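Local coordinates for protein 4-hydroxybutyrate CoA-transferase (Porphyromonas gingivalis, PDB 3EH7) that probably transfers coenzyme A from an acyl-CoA thioester to a short carboxylate such as acetate or 4-hydroxybutyrate, at residues F105-P110 and Q341-R346; R204-L209 and K355-I360; E242-G247 and M269-L274. One frame throughout, in Å; residues are numbered along the deposited sequence. Where two conformers were deposited one is given.

Contact 1. Residues F105-P110 and Q341-R346; sequences FFYEVP and QVDYVR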
loop_
_atom_site.group_PDB
_atom_site.type_symbol
_atom_site.label_atom_id
_atom_site.label_comp_id
_atom_site.label_asym_id
_atom_site.label_seq_id
_atom_site.Cartn_x
_atom_site.Cartn_y
_atom_site.Cartn_z
ATOM N N PHE A 105 -9.426 -3.142 -0.678
ATOM C CA PHE A 105 -8.653 -3.261 -1.911
ATOM C C PHE A 105 -9.361 -4.278 -2.806
ATOM O O PHE A 105 -9.783 -5.318 -2.341
ATOM C CB PHE A 105 -7.247 -3.750 -1.644
ATOM C CG PHE A 105 -6.346 -2.725 -0.994
ATOM C CD1 PHE A 105 -6.380 -1.401 -1.377
ATOM C CD2 PHE A 105 -5.426 -3.124 -0.013
ATOM C CE1 PHE A 105 -5.528 -0.465 -0.785
ATOM C CE2 PHE A 105 -4.565 -2.209 0.551
ATOM C CZ PHE A 105 -4.629 -0.862 0.174
ATOM N N PHE A 106 -9.466 -3.985 -4.082
ATOM C CA PHE A 106 -10.202 -4.851 -5.008
ATOM C C PHE A 106 -9.671 -6.307 -4.966
ATOM O O PHE A 106 -10.449 -7.248 -4.838
ATOM C CB PHE A 106 -10.118 -4.255 -6.411
ATOM C CG PHE A 106 -11.085 -4.850 -7.408
ATOM C CD1 PHE A 106 -12.096 -5.733 -7.034
ATOM C CD2 PHE A 106 -10.981 -4.497 -8.747
ATOM C CE1 PHE A 106 -12.955 -6.265 -7.993
ATOM C CE2 PHE A 106 -11.839 -5.009 -9.687
ATOM C CZ PHE A 106 -12.836 -5.890 -9.317
ATOM N N TYR A 107 -8.352 -6.490 -5.050
ATOM C CA TYR A 107 -7.761 -7.840 -4.989
ATOM C C TYR A 107 -8.055 -8.630 -3.707
ATOM O O TYR A 107 -7.953 -9.844 -3.706
ATOM C CB TYR A 107 -6.247 -7.813 -5.278
ATOM C CG TYR A 107 -5.407 -7.533 -4.066
ATOM C CD1 TYR A 107 -5.151 -6.237 -3.679
ATOM C CD2 TYR A 107 -4.904 -8.578 -3.265
ATOM C CE1 TYR A 107 -4.384 -5.952 -2.565
ATOM C CE2 TYR A 107 -4.144 -8.298 -2.137
ATOM C CZ TYR A 107 -3.894 -6.972 -1.801
ATOM O OH TYR A 107 -3.151 -6.623 -0.706
ATOM N N GLU A 108 -8.415 -7.935 -2.627
ATOM C CA GLU A 108 -8.714 -8.537 -1.343
ATOM C C GLU A 108 -10.166 -8.980 -1.176
ATOM O O GLU A 108 -10.493 -9.714 -0.237
ATOM C CB GLU A 108 -8.374 -7.561 -0.203
ATOM C CG GLU A 108 -7.066 -7.841 0.501
ATOM C CD GLU A 108 -6.897 -7.000 1.764
ATOM O OE1 GLU A 108 -6.812 -5.760 1.665
ATOM O OE2 GLU A 108 -6.877 -7.588 2.873
ATOM N N VAL A 109 -11.040 -8.526 -2.065
ATOM C CA VAL A 109 -12.458 -8.850 -1.955
ATOM C C VAL A 109 -12.766 -10.354 -1.924
ATOM O O VAL A 109 -13.524 -10.810 -1.060
ATOM C CB VAL A 109 -13.251 -8.135 -3.067
ATOM C CG1 VAL A 109 -14.665 -8.653 -3.149
ATOM C CG2 VAL A 109 -13.201 -6.615 -2.807
ATOM N N PRO A 110 -12.181 -11.148 -2.841
ATOM C CA PRO A 110 -12.524 -12.595 -2.826
ATOM C C PRO A 110 -12.202 -13.302 -1.508
ATOM O O PRO A 110 -13.031 -14.063 -1.000
ATOM C CB PRO A 110 -11.706 -13.170 -3.978
ATOM C CG PRO A 110 -11.503 -11.945 -4.917
ATOM C CD PRO A 110 -11.330 -10.795 -3.993
ATOM N N GLN A 341 -7.097 0.737 -8.861
ATOM C CA GLN A 341 -5.900 1.396 -9.389
ATOM C C GLN A 341 -4.692 1.287 -8.452
ATOM O O GLN A 341 -3.576 1.025 -8.904
ATOM C CB GLN A 341 -6.177 2.846 -9.831
ATOM C CG GLN A 341 -6.592 3.820 -8.768
ATOM C CD GLN A 341 -6.974 5.183 -9.345
ATOM O OE1 GLN A 341 -7.900 5.284 -10.143
ATOM N NE2 GLN A 341 -6.270 6.226 -8.931
ATOM N N VAL A 342 -4.915 1.440 -7.146
ATOM C CA VAL A 342 -3.808 1.335 -6.197
ATOM C C VAL A 342 -3.166 -0.043 -6.243
ATOM O O VAL A 342 -1.967 -0.167 -6.018
ATOM C CB VAL A 342 -4.247 1.675 -4.762
ATOM C CG1 VAL A 342 -5.364 0.730 -4.298
ATOM C CG2 VAL A 342 -3.033 1.656 -3.772
ATOM N N ASP A 343 -3.935 -1.088 -6.561
ATOM C CA ASP A 343 -3.362 -2.428 -6.680
ATOM C C ASP A 343 -2.258 -2.406 -7.726
ATOM O O ASP A 343 -1.195 -3.019 -7.557
ATOM C CB ASP A 343 -4.410 -3.492 -7.089
ATOM C CG ASP A 343 -5.589 -3.622 -6.111
ATOM O OD1 ASP A 343 -5.520 -3.034 -4.991
ATOM O OD2 ASP A 343 -6.612 -4.339 -6.454
ATOM N N TYR A 344 -2.514 -1.693 -8.822
ATOM C CA TYR A 344 -1.577 -1.603 -9.928
ATOM C C TYR A 344 -0.424 -0.631 -9.639
ATOM O O TYR A 344 0.670 -0.847 -10.103
ATOM C CB TYR A 344 -2.309 -1.266 -11.250
ATOM C CG TYR A 344 -3.024 -2.484 -11.768
ATOM C CD1 TYR A 344 -2.363 -3.436 -12.565
ATOM C CD2 TYR A 344 -4.320 -2.744 -11.389
ATOM C CE1 TYR A 344 -3.002 -4.583 -12.985
ATOM C CE2 TYR A 344 -4.960 -3.912 -11.792
ATOM C CZ TYR A 344 -4.295 -4.819 -12.578
ATOM O OH TYR A 344 -4.946 -5.961 -12.942
ATOM N N VAL A 345 -0.654 0.410 -8.853
ATOM C CA VAL A 345 0.465 1.274 -8.451
ATOM C C VAL A 345 1.421 0.413 -7.647
ATOM O O VAL A 345 2.632 0.418 -7.890
ATOM C CB VAL A 345 -0.017 2.458 -7.622
ATOM C CG1 VAL A 345 1.188 3.247 -6.986
ATOM C CG2 VAL A 345 -0.945 3.342 -8.460
ATOM N N ARG A 346 0.875 -0.399 -6.723
ATOM C CA ARG A 346 1.734 -1.210 -5.869
ATOM C C ARG A 346 2.406 -2.342 -6.628
ATOM O O ARG A 346 3.573 -2.618 -6.388
ATOM C CB ARG A 346 0.993 -1.709 -4.640
ATOM C CG ARG A 346 0.819 -0.587 -3.638
ATOM C CD ARG A 346 -0.107 -0.951 -2.526
ATOM N NE ARG A 346 -0.358 0.196 -1.673
ATOM C CZ ARG A 346 -0.792 0.125 -0.417
ATOM N NH1 ARG A 346 -1.053 -1.037 0.176
ATOM N NH2 ARG A 346 -0.968 1.244 0.252
HETATM O O HOH W 1 -7.805 -1.763 -4.577
#

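Contact 2. Residues R204-L209 and K355-I360; sequences RNCAEL and KSIMAI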
loop_
_atom_site.group_PDB
_atom_site.type_symbol
_atom_site.label_atom_id
_atom_site.label_comp_id
_atom_site.label_asym_id
_atom_site.label_seq_id
_atom_site.Cartn_x
_atom_site.Cartn_y
_atom_site.Cartn_z
ATOM N N ARG A 204 -0.287 11.346 -25.597
ATOM C CA ARG A 204 1.019 11.452 -26.212
ATOM C C ARG A 204 2.120 11.394 -25.150
ATOM O O ARG A 204 3.161 10.756 -25.351
ATOM C CB ARG A 204 1.097 12.757 -27.000
ATOM C CG ARG A 204 1.888 12.673 -28.269
ATOM C CD ARG A 204 2.062 14.054 -28.864
ATOM N NE ARG A 204 0.816 14.579 -29.407
ATOM C CZ ARG A 204 0.427 14.410 -30.666
ATOM N NH1 ARG A 204 -0.721 14.931 -31.079
ATOM N NH2 ARG A 204 1.182 13.718 -31.510
ATOM N N ASN A 205 1.893 12.048 -24.016
ATOM C CA ASN A 205 2.813 11.972 -22.885
ATOM C C ASN A 205 2.874 10.564 -22.301
ATOM O O ASN A 205 3.945 10.081 -21.979
ATOM C CB ASN A 205 2.405 12.970 -21.799
ATOM C CG ASN A 205 2.750 14.406 -22.154
ATOM O OD1 ASN A 205 3.658 14.670 -22.930
ATOM N ND2 ASN A 205 2.018 15.339 -21.577
ATOM N N CYS A 206 1.728 9.897 -22.188
ATOM C CA CYS A 206 1.719 8.529 -21.705
ATOM C C CYS A 206 2.547 7.641 -22.605
ATOM O O CYS A 206 3.366 6.882 -22.106
ATOM C CB CYS A 206 0.302 7.979 -21.594
ATOM S SG CYS A 206 -0.552 8.710 -20.210
ATOM N N ALA A 207 2.353 7.762 -23.928
ATOM C CA ALA A 207 3.084 6.938 -24.912
ATOM C C ALA A 207 4.591 7.065 -24.817
ATOM O O ALA A 207 5.344 6.104 -25.050
ATOM C CB ALA A 207 2.636 7.271 -26.347
ATOM N N GLU A 208 5.028 8.267 -24.506
ATOM C CA GLU A 208 6.432 8.538 -24.283
ATOM C C GLU A 208 7.009 7.646 -23.196
ATOM O O GLU A 208 8.199 7.397 -23.171
ATOM C CB GLU A 208 6.543 9.960 -23.783
ATOM C CG GLU A 208 7.750 10.705 -24.191
ATOM C CD GLU A 208 7.518 12.191 -24.015
ATOM O OE1 GLU A 208 6.978 12.846 -24.948
ATOM O OE2 GLU A 208 7.863 12.690 -22.929
ATOM N N LEU A 209 6.174 7.230 -22.244
ATOM C CA LEU A 209 6.688 6.510 -21.086
ATOM C C LEU A 209 6.619 4.992 -21.297
ATOM O O LEU A 209 7.093 4.216 -20.448
ATOM C CB LEU A 209 5.940 6.962 -19.820
ATOM C CG LEU A 209 6.138 8.415 -19.379
ATOM C CD1 LEU A 209 5.244 8.733 -18.161
ATOM C CD2 LEU A 209 7.598 8.712 -19.045
ATOM N N LYS A 355 6.435 1.201 -13.932
ATOM C CA LYS A 355 6.038 2.610 -13.866
ATOM C C LYS A 355 4.561 2.644 -13.582
ATOM O O LYS A 355 3.860 1.845 -14.124
ATOM C CB LYS A 355 6.204 3.295 -15.231
ATOM C CG LYS A 355 7.577 3.148 -15.845
ATOM C CD LYS A 355 7.786 4.044 -17.074
ATOM C CE LYS A 355 9.042 3.594 -17.777
ATOM N NZ LYS A 355 9.411 4.382 -18.989
ATOM N N SER A 356 4.091 3.552 -12.732
ATOM C CA SER A 356 2.701 3.860 -12.711
ATOM C C SER A 356 2.529 5.335 -12.993
ATOM O O SER A 356 3.348 6.193 -12.600
ATOM C CB SER A 356 2.043 3.480 -11.397
ATOM O OG SER A 356 2.367 4.366 -10.389
ATOM N N ILE A 357 1.445 5.603 -13.700
ATOM C CA ILE A 357 1.105 6.927 -14.169
ATOM C C ILE A 357 -0.294 7.280 -13.711
ATOM O O ILE A 357 -1.233 6.502 -13.882
ATOM C CB ILE A 357 1.139 6.987 -15.731
ATOM C CG1 ILE A 357 2.532 6.614 -16.229
ATOM C CG2 ILE A 357 0.698 8.373 -16.229
ATOM C CD1 ILE A 357 2.586 6.150 -17.664
HETATM N N MSE A 358 -0.418 8.447 -13.111
HETATM C CA MSE A 358 -1.710 9.084 -12.843
HETATM C C MSE A 358 -1.885 10.143 -13.969
HETATM O O MSE A 358 -1.230 11.155 -13.954
HETATM C CB MSE A 358 -1.709 9.731 -11.473
HETATM C CG MSE A 358 -1.643 8.710 -10.291
HETATM SE SE MSE A 358 -3.278 7.624 -10.303
HETATM C CE MSE A 358 -2.661 6.206 -9.151
ATOM N N ALA A 359 -2.735 9.833 -14.938
ATOM C CA ALA A 359 -2.973 10.632 -16.139
ATOM C C ALA A 359 -4.320 11.337 -15.997
ATOM O O ALA A 359 -5.400 10.686 -15.918
ATOM C CB ALA A 359 -2.975 9.744 -17.369
ATOM N N ILE A 360 -4.262 12.657 -15.917
ATOM C CA ILE A 360 -5.444 13.449 -15.612
ATOM C C ILE A 360 -5.446 14.756 -16.398
ATOM O O ILE A 360 -4.375 15.298 -16.695
ATOM C CB ILE A 360 -5.540 13.773 -14.112
ATOM C CG1 ILE A 360 -4.219 14.345 -13.593
ATOM C CG2 ILE A 360 -5.896 12.514 -13.339
ATOM C CD1 ILE A 360 -4.380 15.058 -12.311
#

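Contact 3. Residues E242-G247 and M269-L274; sequences EMFSDG and MVATFL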
loop_
_atom_site.group_PDB
_atom_site.type_symbol
_atom_site.label_atom_id
_atom_site.label_comp_id
_atom_site.label_asym_id
_atom_site.label_seq_id
_atom_site.Cartn_x
_atom_site.Cartn_y
_atom_site.Cartn_z
ATOM N N GLU A 242 -6.621 -4.734 -15.298
ATOM C CA GLU A 242 -7.862 -4.998 -14.604
ATOM C C GLU A 242 -8.952 -5.276 -15.648
ATOM O O GLU A 242 -9.735 -6.238 -15.546
ATOM C CB GLU A 242 -8.256 -3.836 -13.705
ATOM C CG GLU A 242 -9.385 -4.218 -12.735
ATOM C CD GLU A 242 -9.722 -3.093 -11.781
ATOM O OE1 GLU A 242 -8.843 -2.776 -10.955
ATOM O OE2 GLU A 242 -10.841 -2.529 -11.870
HETATM N N MSE A 243 -9.001 -4.419 -16.656
HETATM C CA MSE A 243 -9.929 -4.614 -17.759
HETATM C C MSE A 243 -9.332 -4.059 -19.036
HETATM O O MSE A 243 -8.419 -3.278 -18.998
HETATM C CB MSE A 243 -11.287 -3.962 -17.445
HETATM C CG MSE A 243 -11.237 -2.465 -17.285
HETATM SE SE MSE A 243 -11.483 -1.431 -18.919
HETATM C CE MSE A 243 -13.340 -1.869 -19.341
ATOM N N PHE A 244 -9.866 -4.498 -20.167
ATOM C CA PHE A 244 -9.582 -3.835 -21.441
ATOM C C PHE A 244 -10.840 -3.731 -22.284
ATOM O O PHE A 244 -11.906 -4.218 -21.885
ATOM C CB PHE A 244 -8.387 -4.438 -22.189
ATOM C CG PHE A 244 -8.604 -5.826 -22.704
ATOM C CD1 PHE A 244 -9.245 -6.049 -23.906
ATOM C CD2 PHE A 244 -8.121 -6.919 -21.991
ATOM C CE1 PHE A 244 -9.438 -7.351 -24.386
ATOM C CE2 PHE A 244 -8.314 -8.209 -22.463
ATOM C CZ PHE A 244 -8.960 -8.422 -23.687
ATOM N N SER A 245 -10.703 -3.068 -23.425
ATOM C CA SER A 245 -11.835 -2.677 -24.235
ATOM C C SER A 245 -11.396 -2.573 -25.687
ATOM O O SER A 245 -10.397 -3.174 -26.072
ATOM C CB SER A 245 -12.383 -1.328 -23.740
ATOM O OG SER A 245 -13.679 -1.076 -24.227
ATOM N N ASP A 246 -12.122 -1.752 -26.457
ATOM C CA ASP A 246 -11.953 -1.683 -27.902
ATOM C C ASP A 246 -10.565 -1.263 -28.300
ATOM O O ASP A 246 -10.002 -1.830 -29.243
ATOM C CB ASP A 246 -12.981 -0.739 -28.540
ATOM C CG ASP A 246 -14.386 -1.331 -28.540
ATOM O OD1 ASP A 246 -14.826 -1.835 -29.601
ATOM O OD2 ASP A 246 -15.043 -1.304 -27.469
ATOM N N GLY A 247 -10.025 -0.270 -27.592
ATOM C CA GLY A 247 -8.720 0.333 -27.922
ATOM C C GLY A 247 -7.581 -0.678 -27.893
ATOM O O GLY A 247 -6.706 -0.644 -28.748
HETATM N N MSE A 269 -3.720 -12.016 -23.338
HETATM C CA MSE A 269 -4.263 -10.808 -22.734
HETATM C C MSE A 269 -4.965 -11.253 -21.458
HETATM O O MSE A 269 -5.955 -11.976 -21.518
HETATM C CB MSE A 269 -5.274 -10.126 -23.662
HETATM C CG MSE A 269 -4.710 -9.680 -25.023
HETATM SE SE MSE A 269 -6.185 -9.543 -26.286
HETATM C CE MSE A 269 -5.913 -11.274 -27.141
ATOM N N VAL A 270 -4.442 -10.830 -20.314
ATOM C CA VAL A 270 -4.959 -11.243 -19.006
ATOM C C VAL A 270 -5.672 -10.049 -18.376
ATOM O O VAL A 270 -5.137 -8.924 -18.379
ATOM C CB VAL A 270 -3.806 -11.721 -18.135
ATOM C CG1 VAL A 270 -4.251 -11.944 -16.689
ATOM C CG2 VAL A 270 -3.197 -12.985 -18.733
ATOM N N ALA A 271 -6.874 -10.293 -17.873
ATOM C CA ALA A 271 -7.744 -9.280 -17.306
ATOM C C ALA A 271 -8.631 -9.960 -16.265
ATOM O O ALA A 271 -8.598 -11.164 -16.126
ATOM C CB ALA A 271 -8.608 -8.595 -18.415
ATOM N N THR A 272 -9.435 -9.181 -15.545
ATOM C CA THR A 272 -10.406 -9.742 -14.603
ATOM C C THR A 272 -11.837 -9.446 -15.002
ATOM O O THR A 272 -12.722 -10.209 -14.653
ATOM C CB THR A 272 -10.078 -9.359 -13.129
ATOM O OG1 THR A 272 -10.745 -10.256 -12.234
ATOM C CG2 THR A 272 -10.418 -7.898 -12.778
ATOM N N PHE A 273 -12.069 -8.383 -15.785
ATOM C CA PHE A 273 -13.369 -8.115 -16.417
ATOM C C PHE A 273 -13.156 -7.347 -17.730
ATOM O O PHE A 273 -12.050 -6.838 -18.016
ATOM C CB PHE A 273 -14.377 -7.432 -15.451
ATOM C CG PHE A 273 -14.193 -5.929 -15.266
ATOM C CD1 PHE A 273 -13.269 -5.429 -14.341
ATOM C CD2 PHE A 273 -14.955 -5.025 -15.991
ATOM C CE1 PHE A 273 -13.085 -4.050 -14.140
ATOM C CE2 PHE A 273 -14.776 -3.610 -15.821
ATOM C CZ PHE A 273 -13.851 -3.129 -14.883
ATOM N N LEU A 274 -14.201 -7.328 -18.557
ATOM C CA LEU A 274 -14.127 -6.717 -19.901
ATOM C C LEU A 274 -15.380 -5.924 -20.168
ATOM O O LEU A 274 -16.457 -6.280 -19.682
ATOM C CB LEU A 274 -14.019 -7.785 -20.981
ATOM C CG LEU A 274 -12.818 -8.705 -20.885
ATOM C CD1 LEU A 274 -12.961 -9.875 -21.835
ATOM C CD2 LEU A 274 -11.504 -7.923 -21.124
#

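Contact 1. Residues F105-P110 and Q341-R346
D343 OD2, on helix 341-350, accepts two donors: Y107 N at 3.1 Å, from the turn that leads into helix 109-114, and N299 ND2. The Y107 bond is moderately bent, its donor on the syn side but 30° out of the carboxylate plane. OD1 reaches the preceding amide through a water, which donates to it at 2.6 Å and accepts F106 N at 2.8 Å. CG of D343, anti to its own carbonyl carbon (chi1 -59°), is directed toward 105-110. OD1 touches F105 CB and lies near the plane of the Y107 ring, 3.5 Å from CD1 at its edge. F105 extends the contact along the helix: CE1 touches V342 CG1 at 3.7 Å, while CZ lies over one face of the R346 guanidinium, 3.6 Å from NH1, the two planes turned 65° apart. The guanidinium forms salt bridges with E388 of its own chain and E388 of the second subunit. Buried beside F105 and the Y107 ring edge, the D343 carboxylate has donors on both oxygens, which probably favour its charged form. The same bonds join a turn in the N-terminal family domain to a helix in the C-terminal one.

Contact 2. Residues R204-L209 and K355-I360
The polar part of the contact is one hydrogen bond, from K355 NZ to L209 O at 2.7 Å. Beyond CG the lysine chain is fully extended and carries the ammonium from the strand across to the residue that follows helix 197-208, with CD and CE each 3.4 Å from the same carbonyl oxygen. The donor stands 30° out of the carbonyl plane, and the C=O...N angle is 130°. A long, weak ion pair with E211 adds a second partner to NZ just past the helix.

Helix 197-208 here covers one face of the large mixed sheet, in which strand 355-359 runs between strands 310-314 and 391-394. K355, I357 and A359 point to this helix, whereas S356 and M358 turn to helix 341-350, the connecting helix of the beta-alpha-beta crossover from strand 310-314.

The apolar contacts follow that alternation. The side chains of L209 and I357 cross obliquely, with CD1 of L209 and CD1 of I357 3.7 Å apart and CG1 of the isoleucine only slightly farther from the same leucine methyl. The two branches of I357 reach different residues: CG1 carries CD1 to L209, while CG2, anti to the backbone N, approaches C206 SG at 4.2 Å. The sulfur also rests 3.9 Å from A359 CB, bridging two strand residues. V393 and Y391 of strand 391-394 continue the apolar surface beside I357 and L209, and I313 of strand 310-314 lies against C206 and A359.

Contact 3. Residues E242-G247 and M269-L274
E242-F244 and A271-L274 meet where two parallel strands of the large mixed sheet, 238-240 and 269-271, run out at their C-terminal ends and the chains pair again loosely at 243-244 and 273-274. E242 has helix-like backbone angles, and at this break its carbonyl oxygen is gripped by two successive amides. F273 N donates at 3.2 Å to E242 O, nearly in line with the C=O bond; T272 N donates to it at 3.0 Å from above the carbonyl plane.

Past the break the side chains alternate between two faces. On one, CB of M243, a selenomethionine, lies over the centre of the F273 ring, a CH-pi contact 3.7 Å from the centroid and 9° off the normal, and M243 CG touches the rim at CZ. Separately, E242 OE2 comes to the edge of the F273 ring, in plane, 3.5 Å from CE1; its carboxylate is fixed from beyond by T338 at OE2 and N299 at OE1.

On the other face L274 and F244 lie side by side, pointing the same way. CG of L274 is anti to the carbonyl carbon (chi1 -60°) and CD1 is extended (chi2 169°); the other methyl, CD2, sits over the centre of the F244 ring, 3.5 Å from the centroid. M269, also a selenomethionine, adds an oblique Met-aromatic contact, with SE 4.7 Å from that centroid, while its CB touches F244 CE2 at 3.8 Å. A271 CB approaches the ring obliquely at CD2.

F244, M269 and L274 face V290 and L292 of strand 290-292, V249 and V252 of helix 246-253 and F283 and I284 of helix 278-284; the F273 ring meets H35 edge-to-face.

From the N terminus, the chain passes 105-110 and then 204-209 before it reaches 242-247, and contact 3 is the first to close, at 269-274. This short loop is nested inside the two longer ones. Contact 1 closes at 341-346 and contact 2 at 355-360, so these two cross. Contact 1 ties the N-terminal family domain to helix 341-350; contact 2 fastens helix 197-208 to the sheet, and contact 3 joins the chain just after strand 238-240 to strand 269-271 and what follows it. Contacts 1 and 2 touch where V345 packs on M358, and contacts 1 and 3 touch through Y344 and F106 against E242. Contacts 2 and 3 stay about 11 Å apart at their nearest atoms.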